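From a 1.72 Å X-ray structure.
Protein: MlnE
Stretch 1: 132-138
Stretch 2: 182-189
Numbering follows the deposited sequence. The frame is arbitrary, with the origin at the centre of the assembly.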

# COMPACT_ATOMS: atom_id res chain seq x y z
N LEU A 132 7.42 17.19 -2.17
CA LEU A 132 7.50 17.10 -3.61
C LEU A 132 6.22 16.49 -4.21
O LEU A 132 5.99 16.60 -5.41
CB LEU A 132 8.59 16.14 -4.00
CG LEU A 132 9.99 16.46 -3.51
CD1 LEU A 132 10.96 15.47 -4.08
CD2 LEU A 132 10.40 17.92 -3.84
N ALA A 133 5.43 15.82 -3.37
CA ALA A 133 4.29 14.98 -3.85
C ALA A 133 3.04 15.78 -4.13
O ALA A 133 2.19 16.00 -3.22
CB ALA A 133 3.99 13.86 -2.87
N ALA A 134 2.98 16.25 -5.38
CA ALA A 134 1.80 16.93 -5.87
C ALA A 134 1.48 16.54 -7.28
O ALA A 134 2.20 15.77 -7.92
CB ALA A 134 1.92 18.48 -5.67
N GLY A 135 0.35 17.01 -7.78
CA GLY A 135 -0.10 16.59 -9.12
C GLY A 135 -1.13 15.48 -8.95
O GLY A 135 -1.04 14.69 -7.98
N LEU A 136 -2.11 15.43 -9.85
CA LEU A 136 -3.20 14.47 -9.81
C LEU A 136 -2.71 13.08 -10.17
O LEU A 136 -1.91 12.87 -11.08
CB LEU A 136 -4.31 14.84 -10.82
CG LEU A 136 -5.01 16.21 -10.65
CD1 LEU A 136 -6.10 16.45 -11.68
CD2 LEU A 136 -5.63 16.25 -9.28
N PHE A 137 -3.30 12.09 -9.54
CA PHE A 137 -3.08 10.72 -9.97
C PHE A 137 -3.85 10.49 -11.24
O PHE A 137 -4.99 10.92 -11.38
CB PHE A 137 -3.55 9.76 -8.87
CG PHE A 137 -3.55 8.31 -9.30
CD1 PHE A 137 -4.67 7.77 -9.94
CD2 PHE A 137 -2.41 7.50 -9.11
CE1 PHE A 137 -4.65 6.43 -10.38
CE2 PHE A 137 -2.40 6.21 -9.55
CZ PHE A 137 -3.49 5.67 -10.20
N LYS A 138 -3.20 9.85 -12.20
CA LYS A 138 -3.82 9.36 -13.39
C LYS A 138 -3.28 7.97 -13.66
O LYS A 138 -2.11 7.69 -13.36
CB LYS A 138 -3.40 10.18 -14.61
CG LYS A 138 -3.83 11.64 -14.66
CD LYS A 138 -3.59 12.16 -16.09
CE LYS A 138 -4.11 11.13 -17.13
NZ LYS A 138 -4.40 11.58 -18.53
N GLY A 182 -12.92 14.92 -3.71
CA GLY A 182 -13.33 14.29 -4.96
C GLY A 182 -12.19 13.58 -5.69
O GLY A 182 -12.43 12.93 -6.67
N GLU A 183 -10.97 13.67 -5.16
CA GLU A 183 -9.80 13.07 -5.77
C GLU A 183 -9.15 12.05 -4.86
O GLU A 183 -9.34 12.07 -3.64
CB GLU A 183 -8.79 14.15 -6.12
CG GLU A 183 -9.38 15.26 -6.94
CD GLU A 183 -9.68 14.96 -8.41
OE1 GLU A 183 -9.09 14.01 -9.04
OE2 GLU A 183 -10.53 15.74 -8.96
N VAL A 184 -8.28 11.24 -5.46
CA VAL A 184 -7.58 10.19 -4.74
C VAL A 184 -6.09 10.21 -5.11
O VAL A 184 -5.72 10.53 -6.22
CB VAL A 184 -8.17 8.80 -5.07
CG1 VAL A 184 -9.62 8.77 -4.61
CG2 VAL A 184 -8.06 8.48 -6.56
N GLN A 185 -5.26 9.79 -4.16
CA GLN A 185 -3.80 9.70 -4.34
C GLN A 185 -3.27 8.34 -3.82
O GLN A 185 -2.65 8.27 -2.74
CB GLN A 185 -3.14 10.84 -3.61
CG GLN A 185 -3.38 12.22 -4.21
CD GLN A 185 -2.58 12.51 -5.48
OE1 GLN A 185 -2.26 11.63 -6.25
NE2 GLN A 185 -2.33 13.79 -5.71
N PRO A 186 -3.52 7.27 -4.57
CA PRO A 186 -3.13 5.92 -4.13
C PRO A 186 -1.66 5.75 -3.96
O PRO A 186 -1.25 5.11 -3.02
CB PRO A 186 -3.66 4.98 -5.22
CG PRO A 186 -4.47 5.80 -6.13
CD PRO A 186 -4.30 7.26 -5.83
N ILE A 187 -0.88 6.37 -4.82
CA ILE A 187 0.58 6.32 -4.72
C ILE A 187 1.07 7.14 -3.54
O ILE A 187 1.74 6.62 -2.59
CB ILE A 187 1.24 6.72 -6.03
CG1 ILE A 187 0.98 5.66 -7.06
CG2 ILE A 187 2.73 6.93 -5.89
CD1 ILE A 187 1.50 5.97 -8.46
N TYR A 188 0.65 8.41 -3.47
CA TYR A 188 1.20 9.21 -2.41
C TYR A 188 0.75 8.75 -1.03
O TYR A 188 1.51 8.81 -0.08
CB TYR A 188 0.86 10.68 -2.62
CG TYR A 188 1.40 11.32 -3.84
CD1 TYR A 188 2.58 10.94 -4.38
CD2 TYR A 188 0.77 12.43 -4.41
CE1 TYR A 188 3.11 11.57 -5.50
CE2 TYR A 188 1.29 13.07 -5.50
CZ TYR A 188 2.48 12.67 -6.05
OH TYR A 188 3.06 13.33 -7.13
N ASN A 189 -0.49 8.25 -0.93
CA ASN A 189 -1.03 7.76 0.35
C ASN A 189 -0.26 6.47 0.84
O ASN A 189 -0.02 6.28 2.02
CB ASN A 189 -2.53 7.44 0.11
CG ASN A 189 -3.16 6.74 1.28
OD1 ASN A 189 -3.45 5.54 1.20
ND2 ASN A 189 -3.33 7.44 2.35
O HOH W 1 -5.39 12.83 -7.52

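Two direct hydrogen bonds tie the loop following Ala-133 to the segment that leads into and begins a helix, and both use side chains to reach backbone carbonyls. Tyr-188 OH donates to Ala-134 O at 2.7 Å; a long, rigid phenol suits this place because it carries its hydroxyl across from the helix to a backbone carbonyl. Gln-185 NE2 donates to Gly-135 O at 2.8 Å, with a nearly straight N-H...O angle of 175°. The CA-to-CB bond of Gln-185 points away from the loop, but chi1 and chi2 are both m, and this folded side chain brings its amide back to the carbonyl. Gln-185 also occupies the N-cap position, and its own carbonyl O accepts from Asn-189 N at 2.8 Å in the first turn.

One water adds a third polar link. It accepts from Phe-137 N at 3.0 Å and donates to Val-184 O at 2.7 Å, bridging two backbones.

The apolar contacts center on two aromatic rings. Phe-137, with chi1 t, is buried and has the largest area covered by the other stretch. Pro-186 lies over one face of its ring, CG standing 3.9 Å from the Phe-137 centroid and 7° off the normal, a CH-pi contact for which the compact proline ring is well shaped. Ile-187 CD1 meets the ring edge at Phe-137 CE2, 4.1 Å away. In the second CH-pi contact, Ala-133 CB sits 3.5 Å from the Tyr-188 centroid, again 7° off the normal; the small methyl lets backbone and ring approach closely, with Ala-133 C 3.5 Å from Tyr-188 CE2.

Gly-135 suits its place for backbone reasons: at phi 98° and psi 147°, a CB would jam against the preceding carbonyl O.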